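Local coordinates for protein (hdlp (histone deacetylase-like protein)) (Aquifex aeolicus, PDB 1C3P) that is a zinc-dependent bacterial relative of the histone deacetylases that binds the inhibitors TSA and SAHA and probably removes acetyl groups from its substrates, at residues A[28-33]-A[327-332]; A[167-172]-A[266-271]; A[219-224]-A[365-370]; A[258-263]-A[299-304]. All coordinates share one frame; numbering follows the deposited sequence.

Overall arrangement
The protein has the alpha/beta fold of the arginase and deacetylase clan, with a parallel sheet flanked by helices. Contacts 2 and 4 lie nearest its middle, with centres about 10 Å apart. They hold the three zinc ligands, in loops that follow strands 162-166 and 250-254. Along the chain both fall between the two segments of contact 1, and their own segments alternate. Contact 1 packs helix 28-37 against helix 324-332. It touches contact 4, whose helix 299-314 packs on both of its helices. Contact 3 ties edge strand 217-222 to helix 362-372 and touches contact 2. Contacts 1 and 3 lie on opposite sides of the chain's centre, their centres about 36 Å apart, so late helices pack at two distant places.

Contact 1 (A[28-33]-A[327-332]); sequences VSLLLR and KELLKS
Arg-33 and Leu-329 meet where helix 28-33 runs nearly antiparallel to helix 327-332. The axes of the two segments make an angle of 159° and come within 11.0 Å. The arginine can be followed outward. Its CB lies 3.8 Å from Leu-329 CD2. The aliphatic chain then bends at chi3 (-62°), which lays the head group beside the same leucine. Arg-33 NE is 3.9 Å from Leu-329 CD1, and CZ and NH2 lie only slightly farther from that methyl. CD1 sits over one face of the guanidinium, shifted toward its rim. The two leucine methyls thus divide the arginine between them. CD2 also presses on its backbone, 3.6 Å from Arg-33 C.

Leu-30 supplies the buried half. Its CG stands anti to the backbone N (chi1 -178°), which carries the methyls toward the other helix. Leu-30 CD2 is 3.9 Å from Leu-329 CG, and the two leucines lie alongside, pointing opposite ways. Leu-30 CD1 reaches Leu-330 CD2 at 4.1 Å, with these side chains roughly perpendicular. Phe-34 and helix 299-314 adjoin this apolar side.

With an alanine at Leu-329, both methyls and CG would be gone, which would probably open a gap beside Leu-30 and leave the Arg-33 head group freer to turn. No hydrogen bond joins the two segments. Cohesion here rests on leucine packing, with the carbon chain and flat head of an exposed arginine closing its solvent side.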
# COMPACT_ATOMS: atom_id res chain seq x y z
N VAL A 28 2.50 2.16 11.19
CA VAL A 28 3.90 1.77 11.07
C VAL A 28 4.55 1.77 12.46
O VAL A 28 5.39 0.91 12.78
CB VAL A 28 4.67 2.71 10.13
CG1 VAL A 28 6.16 2.35 10.12
CG2 VAL A 28 4.10 2.59 8.72
N SER A 29 4.14 2.71 13.31
CA SER A 29 4.72 2.76 14.66
C SER A 29 4.25 1.51 15.39
O SER A 29 4.97 0.92 16.19
CB SER A 29 4.28 4.02 15.43
OG SER A 29 2.89 4.00 15.73
N LEU A 30 3.03 1.08 15.09
CA LEU A 30 2.52 -0.11 15.75
C LEU A 30 3.30 -1.32 15.25
O LEU A 30 3.59 -2.21 16.04
CB LEU A 30 1.02 -0.29 15.50
CG LEU A 30 0.31 -1.48 16.16
CD1 LEU A 30 0.80 -2.78 15.58
CD2 LEU A 30 0.55 -1.46 17.68
N LEU A 31 3.61 -1.36 13.96
CA LEU A 31 4.36 -2.49 13.39
C LEU A 31 5.71 -2.58 14.08
O LEU A 31 6.14 -3.65 14.49
CB LEU A 31 4.60 -2.31 11.88
CG LEU A 31 4.67 -3.51 10.92
CD1 LEU A 31 5.64 -3.19 9.75
CD2 LEU A 31 5.13 -4.75 11.61
N LEU A 32 6.39 -1.45 14.20
CA LEU A 32 7.70 -1.42 14.83
C LEU A 32 7.62 -1.93 16.26
O LEU A 32 8.43 -2.76 16.65
CB LEU A 32 8.30 -0.01 14.82
CG LEU A 32 8.81 0.54 13.48
CD1 LEU A 32 9.44 1.92 13.70
CD2 LEU A 32 9.86 -0.40 12.91
N ARG A 33 6.66 -1.43 17.03
CA ARG A 33 6.53 -1.87 18.42
C ARG A 33 6.16 -3.34 18.49
O ARG A 33 6.59 -4.05 19.39
CB ARG A 33 5.49 -1.02 19.16
CG ARG A 33 5.92 0.45 19.34
CD ARG A 33 5.07 1.19 20.37
NE ARG A 33 3.67 1.27 19.98
CZ ARG A 33 2.73 1.88 20.69
NH1 ARG A 33 3.04 2.48 21.83
NH2 ARG A 33 1.47 1.90 20.25
N LYS A 327 0.62 -9.48 22.65
CA LYS A 327 -0.84 -9.46 22.84
C LYS A 327 -1.25 -8.22 23.65
O LYS A 327 -2.24 -7.55 23.33
CB LYS A 327 -1.31 -10.72 23.58
CG LYS A 327 -0.88 -12.03 22.94
CD LYS A 327 -1.49 -13.23 23.67
CE LYS A 327 -0.82 -14.55 23.29
NZ LYS A 327 -0.85 -14.89 21.84
N GLU A 328 -0.50 -7.91 24.69
CA GLU A 328 -0.83 -6.74 25.49
C GLU A 328 -0.72 -5.46 24.68
O GLU A 328 -1.55 -4.54 24.82
CB GLU A 328 0.06 -6.72 26.73
CG GLU A 328 -0.21 -7.93 27.61
CD GLU A 328 0.63 -7.99 28.87
OE1 GLU A 328 0.64 -7.00 29.62
OE2 GLU A 328 1.27 -9.03 29.10
N LEU A 329 0.28 -5.39 23.80
CA LEU A 329 0.45 -4.23 22.94
C LEU A 329 -0.82 -4.05 22.11
O LEU A 329 -1.44 -2.98 22.12
CB LEU A 329 1.65 -4.42 22.00
CG LEU A 329 1.79 -3.41 20.85
CD1 LEU A 329 1.97 -2.00 21.40
CD2 LEU A 329 2.95 -3.80 19.96
N LEU A 330 -1.22 -5.10 21.40
CA LEU A 330 -2.42 -5.02 20.56
C LEU A 330 -3.66 -4.67 21.35
O LEU A 330 -4.48 -3.86 20.90
CB LEU A 330 -2.64 -6.32 19.80
CG LEU A 330 -1.52 -6.70 18.83
CD1 LEU A 330 -1.97 -7.90 18.01
CD2 LEU A 330 -1.23 -5.54 17.89
N LYS A 331 -3.81 -5.26 22.53
CA LYS A 331 -4.96 -4.99 23.37
C LYS A 331 -4.99 -3.54 23.86
O LYS A 331 -6.06 -3.03 24.19
CB LYS A 331 -5.00 -5.96 24.57
CG LYS A 331 -5.07 -7.42 24.18
CD LYS A 331 -5.13 -8.33 25.39
CE LYS A 331 -6.40 -8.09 26.19
NZ LYS A 331 -6.51 -9.03 27.35
N SER A 332 -3.84 -2.88 23.88
CA SER A 332 -3.76 -1.50 24.37
C SER A 332 -4.24 -0.46 23.35
O SER A 332 -4.50 0.69 23.70
CB SER A 332 -2.33 -1.15 24.78
OG SER A 332 -1.49 -0.96 23.65

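Contact 2 (A[167-172]-A[266-271]); sequences LDAHHC and SKFNLS
The backbones of 167-172 and 266-271 come closest at Ala-169 and Ser-266, whose CA atoms are 6.3 Å apart, and neither segment is regular helix or strand. One methyl group makes the contact. Ala-169 CB is 3.6 Å from Ser-266 CB and 4.0 Å from Phe-268 CD1, and it meets the phenylalanine ring obliquely. All three residues are buried.

Each segment is braced by a small turn. Asp-168 OD2 accepts from His-170 N at 3.1 Å, an Asx turn. The donor comes from above the carboxylate plane, about 45° out of it. Ser-266 OG accepts from Phe-268 N at 3.2 Å, an ST turn. The serine hydroxyl stands between its own backbone N and carbonyl carbon (chi1 85°). This puts OG within reach of Phe-268 N; CB itself points to Ala-169. The same OG is also hydrogen-bonded to Asp-258 O.

Asp-168 and His-170 bind zinc in a structure of this protein, although no metal is bound in this model. Ala-169 lies between them in the chain. Asp-258, the third ligand, holds Ala-169 and His-170: its OD1 takes the N-H of Ala-169, and its OD2 is hydrogen-bonded to His-170 ND1. The alanine packing thus lies next to the metal ligands.

Both loops leave the parallel sheet, the first after strand 162-166 and the second after strand 250-254. Phe-268 also packs on Gln-192 of strand 185-192 and on Leu-222 of strand 217-222. The segments then lead into helices 173-179 and 272-286.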
# COMPACT_ATOMS: atom_id res chain seq x y z
N LEU A 167 -1.36 -4.47 -4.73
CA LEU A 167 -2.23 -5.50 -4.17
C LEU A 167 -3.24 -5.03 -3.13
O LEU A 167 -3.97 -5.83 -2.55
CB LEU A 167 -1.38 -6.64 -3.59
CG LEU A 167 -0.49 -7.30 -4.66
CD1 LEU A 167 0.20 -8.51 -4.05
CD2 LEU A 167 -1.33 -7.74 -5.87
N ASP A 168 -3.26 -3.72 -2.90
CA ASP A 168 -4.20 -3.10 -1.97
C ASP A 168 -5.60 -3.39 -2.52
O ASP A 168 -5.77 -3.47 -3.73
CB ASP A 168 -3.98 -1.59 -1.96
CG ASP A 168 -4.74 -0.89 -0.86
OD1 ASP A 168 -4.33 -1.04 0.31
OD2 ASP A 168 -5.74 -0.20 -1.15
N ALA A 169 -6.59 -3.52 -1.63
CA ALA A 169 -7.98 -3.82 -2.01
C ALA A 169 -8.68 -2.66 -2.72
O ALA A 169 -9.84 -2.77 -3.10
CB ALA A 169 -8.79 -4.25 -0.76
N HIS A 170 -7.98 -1.53 -2.87
CA HIS A 170 -8.55 -0.38 -3.58
C HIS A 170 -7.62 -0.02 -4.73
O HIS A 170 -6.41 -0.18 -4.63
CB HIS A 170 -8.71 0.84 -2.66
CG HIS A 170 -9.65 0.62 -1.51
ND1 HIS A 170 -9.28 -0.01 -0.35
CD2 HIS A 170 -10.96 0.93 -1.38
CE1 HIS A 170 -10.32 -0.08 0.46
NE2 HIS A 170 -11.36 0.48 -0.14
N HIS A 171 -8.21 0.49 -5.81
CA HIS A 171 -7.46 0.89 -7.01
C HIS A 171 -6.52 2.07 -6.80
O HIS A 171 -6.87 3.06 -6.15
CB HIS A 171 -8.49 1.19 -8.11
CG HIS A 171 -7.92 1.84 -9.34
ND1 HIS A 171 -6.96 1.25 -10.14
CD2 HIS A 171 -8.21 3.03 -9.92
CE1 HIS A 171 -6.68 2.05 -11.15
NE2 HIS A 171 -7.43 3.13 -11.05
N CYS A 172 -5.30 1.97 -7.33
CA CYS A 172 -4.30 3.04 -7.25
C CYS A 172 -4.63 4.08 -8.33
O CYS A 172 -3.87 4.27 -9.28
CB CYS A 172 -2.89 2.46 -7.50
SG CYS A 172 -2.77 1.33 -8.91
N SER A 266 -12.80 -3.33 3.16
CA SER A 266 -12.85 -4.10 1.91
C SER A 266 -13.88 -5.20 2.06
O SER A 266 -14.14 -5.69 3.16
CB SER A 266 -11.51 -4.78 1.57
OG SER A 266 -11.38 -6.03 2.24
N LYS A 267 -14.48 -5.58 0.94
CA LYS A 267 -15.44 -6.67 0.97
C LYS A 267 -14.71 -7.98 0.64
O LYS A 267 -15.34 -8.99 0.36
CB LYS A 267 -16.56 -6.42 -0.05
CG LYS A 267 -17.32 -5.14 0.23
CD LYS A 267 -17.88 -5.13 1.63
CE LYS A 267 -18.63 -3.84 1.89
NZ LYS A 267 -19.07 -3.74 3.30
N PHE A 268 -13.38 -7.94 0.68
CA PHE A 268 -12.55 -9.12 0.43
C PHE A 268 -12.42 -9.85 1.77
O PHE A 268 -12.35 -9.21 2.82
CB PHE A 268 -11.15 -8.74 -0.06
CG PHE A 268 -11.08 -8.24 -1.48
CD1 PHE A 268 -9.85 -7.86 -2.03
CD2 PHE A 268 -12.22 -8.16 -2.28
CE1 PHE A 268 -9.75 -7.43 -3.36
CE2 PHE A 268 -12.13 -7.72 -3.62
CZ PHE A 268 -10.90 -7.36 -4.15
N ASN A 269 -12.40 -11.17 1.75
CA ASN A 269 -12.28 -11.95 2.98
C ASN A 269 -11.06 -12.86 2.94
O ASN A 269 -11.17 -14.06 3.16
CB ASN A 269 -13.53 -12.83 3.19
CG ASN A 269 -14.80 -12.02 3.25
OD1 ASN A 269 -14.85 -10.96 3.88
ND2 ASN A 269 -15.86 -12.53 2.62
N LEU A 270 -9.90 -12.28 2.68
CA LEU A 270 -8.70 -13.08 2.60
C LEU A 270 -8.05 -13.40 3.95
O LEU A 270 -8.36 -12.77 4.98
CB LEU A 270 -7.67 -12.37 1.73
CG LEU A 270 -8.08 -11.88 0.34
CD1 LEU A 270 -6.80 -11.49 -0.39
CD2 LEU A 270 -8.83 -12.96 -0.44
N SER A 271 -7.15 -14.38 3.92
CA SER A 271 -6.38 -14.82 5.09
C SER A 271 -4.99 -14.18 4.97
O SER A 271 -4.57 -13.84 3.85
CB SER A 271 -6.19 -16.34 5.08
OG SER A 271 -5.34 -16.75 4.02

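Contact 3 (A[219-224]-A[365-370]); sequences NIPLPK and KDTLEK
Ile-220 and Pro-221 on the edge strand of the parallel alpha/beta sheet pack against Thr-367 and Leu-368 of helix 362-372, close to the C-terminus. The CA atoms of Ile-220 and Thr-367 are 7.2 Å apart. Strand 217-222 is hydrogen-bonded on one side to strand 185-192, with Ile-220 joined to Ser-189 and His-191.

The apolar contacts come as two pairs. Ile-220 meets Leu-368 with both of its branches. Ile-220 CD1 lies 4.0 Å from Leu-368 CD1, while Ile-220 CG2 lies 4.1 Å from Leu-368 CD2. The side chains are set roughly perpendicular, and each isoleucine methyl has its own leucine methyl. Phe-233 and Lys-237 of helix 228-245 also touch Leu-368. The second pair is Thr-367 with Pro-221. Thr-367 CG2 stands 4.0 Å from Pro-221 CD, the two side chains set at a slant. Apart from this pair, the same methyl makes a van der Waals touch on a polar atom, Pro-221 O, at 3.8 Å.

The polar link runs through water, since no direct hydrogen bond joins the segments. The threonine methyl is anti to its own backbone N. OG1 is instead turned beside that N (chi1 -66°), where it also bonds to Glu-363 O one turn earlier in the helix. The hydroxyl thus ties helix 362-372 to itself and, through the water, to the strand. Pro-221 has no N-H to offer, and its carbonyl provides the strand's half of the bridge. One water donates to Pro-221 O at 2.8 Å and lies 2.5 Å from Thr-367 OG1.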
# COMPACT_ATOMS: atom_id res chain seq x y z
N ASN A 219 -6.13 -3.08 -14.91
CA ASN A 219 -6.92 -3.14 -13.69
C ASN A 219 -7.65 -4.47 -13.64
O ASN A 219 -8.24 -4.90 -14.63
CB ASN A 219 -7.99 -2.03 -13.64
CG ASN A 219 -7.40 -0.64 -13.50
OD1 ASN A 219 -6.39 -0.46 -12.82
ND2 ASN A 219 -8.04 0.35 -14.12
N ILE A 220 -7.62 -5.13 -12.48
CA ILE A 220 -8.31 -6.41 -12.33
C ILE A 220 -9.36 -6.17 -11.22
O ILE A 220 -9.08 -6.36 -10.03
CB ILE A 220 -7.31 -7.51 -11.89
CG1 ILE A 220 -6.17 -7.65 -12.92
CG2 ILE A 220 -8.04 -8.81 -11.66
CD1 ILE A 220 -6.56 -8.27 -14.26
N PRO A 221 -10.58 -5.76 -11.60
CA PRO A 221 -11.62 -5.50 -10.60
C PRO A 221 -12.17 -6.83 -10.11
O PRO A 221 -12.47 -7.70 -10.91
CB PRO A 221 -12.67 -4.70 -11.40
CG PRO A 221 -11.95 -4.35 -12.72
CD PRO A 221 -11.14 -5.57 -12.94
N LEU A 222 -12.31 -6.97 -8.79
CA LEU A 222 -12.78 -8.21 -8.19
C LEU A 222 -14.04 -8.03 -7.34
O LEU A 222 -14.27 -6.96 -6.78
CB LEU A 222 -11.66 -8.83 -7.36
CG LEU A 222 -10.48 -9.18 -8.28
CD1 LEU A 222 -9.24 -9.53 -7.46
CD2 LEU A 222 -10.88 -10.33 -9.19
N PRO A 223 -14.87 -9.07 -7.25
CA PRO A 223 -16.14 -9.07 -6.50
C PRO A 223 -16.11 -9.14 -4.99
O PRO A 223 -15.10 -9.46 -4.38
CB PRO A 223 -16.87 -10.28 -7.09
CG PRO A 223 -15.73 -11.26 -7.24
CD PRO A 223 -14.69 -10.37 -7.94
N LYS A 224 -17.27 -8.83 -4.40
CA LYS A 224 -17.44 -8.90 -2.96
C LYS A 224 -17.31 -10.36 -2.49
O LYS A 224 -17.63 -11.30 -3.24
CB LYS A 224 -18.84 -8.41 -2.59
CG LYS A 224 -19.16 -6.99 -3.05
CD LYS A 224 -20.60 -6.61 -2.67
CE LYS A 224 -20.96 -5.21 -3.21
NZ LYS A 224 -22.35 -4.81 -2.85
N LYS A 365 -13.22 -15.73 -13.31
CA LYS A 365 -12.60 -16.33 -14.49
C LYS A 365 -12.89 -15.48 -15.72
O LYS A 365 -12.00 -15.27 -16.56
CB LYS A 365 -13.13 -17.76 -14.70
CG LYS A 365 -12.76 -18.72 -13.58
CD LYS A 365 -13.20 -20.15 -13.90
CE LYS A 365 -12.83 -21.10 -12.77
NZ LYS A 365 -13.21 -22.52 -13.04
N ASP A 366 -14.12 -14.99 -15.84
CA ASP A 366 -14.46 -14.17 -16.99
C ASP A 366 -13.64 -12.87 -17.04
O ASP A 366 -13.20 -12.45 -18.11
CB ASP A 366 -15.96 -13.82 -17.02
CG ASP A 366 -16.85 -15.05 -17.18
OD1 ASP A 366 -16.38 -16.07 -17.74
OD2 ASP A 366 -18.03 -14.98 -16.78
N THR A 367 -13.46 -12.23 -15.90
CA THR A 367 -12.69 -10.98 -15.86
C THR A 367 -11.27 -11.22 -16.38
O THR A 367 -10.76 -10.47 -17.22
CB THR A 367 -12.65 -10.43 -14.44
OG1 THR A 367 -13.98 -10.04 -14.06
CG2 THR A 367 -11.73 -9.22 -14.35
N LEU A 368 -10.62 -12.27 -15.89
CA LEU A 368 -9.26 -12.58 -16.33
C LEU A 368 -9.20 -12.98 -17.80
O LEU A 368 -8.20 -12.70 -18.47
CB LEU A 368 -8.62 -13.66 -15.46
CG LEU A 368 -7.99 -13.17 -14.14
CD1 LEU A 368 -6.84 -12.22 -14.47
CD2 LEU A 368 -9.03 -12.44 -13.28
N GLU A 369 -10.24 -13.63 -18.31
CA GLU A 369 -10.24 -14.00 -19.73
C GLU A 369 -10.37 -12.72 -20.58
O GLU A 369 -9.72 -12.59 -21.61
CB GLU A 369 -11.38 -14.98 -20.04
CG GLU A 369 -11.16 -16.38 -19.46
CD GLU A 369 -12.30 -17.35 -19.77
OE1 GLU A 369 -12.64 -17.52 -20.96
OE2 GLU A 369 -12.85 -17.94 -18.81
N LYS A 370 -11.21 -11.78 -20.16
CA LYS A 370 -11.36 -10.53 -20.91
C LYS A 370 -10.09 -9.71 -20.80
O LYS A 370 -9.68 -9.04 -21.76
CB LYS A 370 -12.54 -9.69 -20.40
CG LYS A 370 -13.91 -10.17 -20.85
CD LYS A 370 -14.99 -9.16 -20.46
CE LYS A 370 -16.35 -9.52 -21.06
NZ LYS A 370 -17.41 -8.50 -20.76
O HOH W 1 -14.09 -9.92 -11.52

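Contact 4 (A[258-263]-A[299-304]); sequences DPLLED and PYALAR
Glu-262 OE2 is gripped by a salt bridge from Arg-356 NH2 and a hydrogen bond with Tyr-346 OH, and it faces Arg-304 across the contact. Glu-262 belongs to a type I beta turn, Leu-260 to Asp-263, that packs on the first turns of helix 299-314. The turn is closed by Asp-263 N bonding to Leu-260 O at 3.0 Å. It lies in the loop after strand 250-254 of the alpha/beta deacetylase fold. The same loop carries the zinc ligand Asp-258.

Arg-304 and Glu-262 do not form a salt bridge. Glu-262 OE2 is 4.3 Å from Arg-304 NH2, close enough for attraction between the charges but beyond a direct bond. A water spans the gap on the other carboxylate oxygen. It donates to Glu-262 OE1 at 3.0 Å and accepts weakly from Arg-304 NH2. The arginine has a firmer hold elsewhere, NH1 bonding to Thr-350 O. The buried Glu-262 carboxylate would probably be kept ionised by Arg-356 and Arg-304.

The apolar part centres on Ala-301. Its small CB lets the turn come near the helix, with the CA atoms of Glu-262 and Ala-301 6.4 Å apart. Glu-262 CB rests 4.3 Å from Ala-301 CB. Leu-260 points to the helix and touches it with one methyl, CD1. Asn-272 of helix 272-286 touches both Leu-260 and Arg-304. Leu-260 CD1 lies 3.8 Å from Ala-301 CB and 3.7 Å from Ala-301 O.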
# COMPACT_ATOMS: atom_id res chain seq x y z
N ASP A 258 -5.59 -4.13 3.65
CA ASP A 258 -7.03 -4.07 3.61
C ASP A 258 -7.76 -5.23 2.94
O ASP A 258 -8.97 -5.34 3.06
CB ASP A 258 -7.54 -2.71 3.08
CG ASP A 258 -6.89 -2.30 1.78
OD1 ASP A 258 -6.18 -3.12 1.17
OD2 ASP A 258 -7.12 -1.14 1.36
N PRO A 259 -7.07 -6.07 2.15
CA PRO A 259 -7.80 -7.19 1.54
C PRO A 259 -8.23 -8.28 2.55
O PRO A 259 -9.04 -9.14 2.23
CB PRO A 259 -6.82 -7.71 0.49
CG PRO A 259 -5.48 -7.39 1.09
CD PRO A 259 -5.72 -5.97 1.55
N LEU A 260 -7.71 -8.23 3.77
CA LEU A 260 -8.04 -9.23 4.79
C LEU A 260 -9.47 -9.19 5.30
O LEU A 260 -10.11 -8.13 5.41
CB LEU A 260 -7.08 -9.11 5.98
CG LEU A 260 -5.59 -9.26 5.66
CD1 LEU A 260 -4.74 -8.80 6.86
CD2 LEU A 260 -5.28 -10.68 5.27
N LEU A 261 -9.97 -10.37 5.64
CA LEU A 261 -11.33 -10.53 6.18
C LEU A 261 -11.64 -9.56 7.32
O LEU A 261 -12.72 -8.96 7.36
CB LEU A 261 -11.51 -11.97 6.65
CG LEU A 261 -12.79 -12.30 7.44
CD1 LEU A 261 -14.00 -11.91 6.63
CD2 LEU A 261 -12.82 -13.78 7.78
N GLU A 262 -10.69 -9.37 8.23
CA GLU A 262 -10.90 -8.50 9.37
C GLU A 262 -10.94 -7.00 9.10
O GLU A 262 -11.32 -6.22 9.97
CB GLU A 262 -9.86 -8.77 10.45
CG GLU A 262 -10.01 -10.13 11.11
CD GLU A 262 -9.27 -11.21 10.37
OE1 GLU A 262 -8.82 -10.98 9.23
OE2 GLU A 262 -9.16 -12.31 10.95
N ASP A 263 -10.56 -6.59 7.89
CA ASP A 263 -10.58 -5.17 7.56
C ASP A 263 -11.90 -4.88 6.87
O ASP A 263 -12.21 -5.40 5.78
CB ASP A 263 -9.37 -4.82 6.69
CG ASP A 263 -9.16 -3.33 6.54
OD1 ASP A 263 -8.00 -2.91 6.41
OD2 ASP A 263 -10.16 -2.57 6.55
N PRO A 299 -5.86 -2.68 13.21
CA PRO A 299 -4.57 -2.84 13.88
C PRO A 299 -4.03 -4.26 14.02
O PRO A 299 -2.84 -4.50 13.81
CB PRO A 299 -4.81 -2.15 15.23
CG PRO A 299 -6.29 -2.38 15.46
CD PRO A 299 -6.80 -1.96 14.09
N TYR A 300 -4.89 -5.19 14.40
CA TYR A 300 -4.45 -6.56 14.56
C TYR A 300 -4.08 -7.18 13.22
O TYR A 300 -3.07 -7.87 13.09
CB TYR A 300 -5.57 -7.40 15.17
CG TYR A 300 -5.97 -7.06 16.59
CD1 TYR A 300 -5.58 -5.88 17.21
CD2 TYR A 300 -6.81 -7.92 17.30
CE1 TYR A 300 -6.02 -5.55 18.49
CE2 TYR A 300 -7.26 -7.61 18.57
CZ TYR A 300 -6.87 -6.43 19.16
OH TYR A 300 -7.35 -6.11 20.40
N ALA A 301 -4.94 -6.95 12.24
CA ALA A 301 -4.77 -7.51 10.90
C ALA A 301 -3.48 -7.00 10.29
O ALA A 301 -2.69 -7.77 9.76
CB ALA A 301 -5.96 -7.13 10.02
N LEU A 302 -3.31 -5.69 10.38
CA LEU A 302 -2.14 -5.01 9.86
C LEU A 302 -0.86 -5.55 10.50
O LEU A 302 0.05 -5.98 9.80
CB LEU A 302 -2.28 -3.51 10.11
CG LEU A 302 -1.16 -2.49 9.85
CD1 LEU A 302 -1.74 -1.09 9.94
CD2 LEU A 302 -0.04 -2.65 10.85
N ALA A 303 -0.81 -5.54 11.83
CA ALA A 303 0.38 -6.00 12.53
C ALA A 303 0.80 -7.42 12.23
O ALA A 303 1.98 -7.68 11.97
CB ALA A 303 0.20 -5.82 14.03
N ARG A 304 -0.14 -8.35 12.26
CA ARG A 304 0.24 -9.73 12.01
C ARG A 304 0.63 -9.98 10.56
O ARG A 304 1.59 -10.70 10.28
CB ARG A 304 -0.91 -10.69 12.40
CG ARG A 304 -1.33 -10.70 13.89
CD ARG A 304 -2.32 -11.86 14.15
NE ARG A 304 -3.36 -11.88 13.13
CZ ARG A 304 -4.06 -12.94 12.76
NH1 ARG A 304 -3.86 -14.14 13.32
NH2 ARG A 304 -4.96 -12.81 11.80
O HOH W 2 -5.87 -11.28 9.29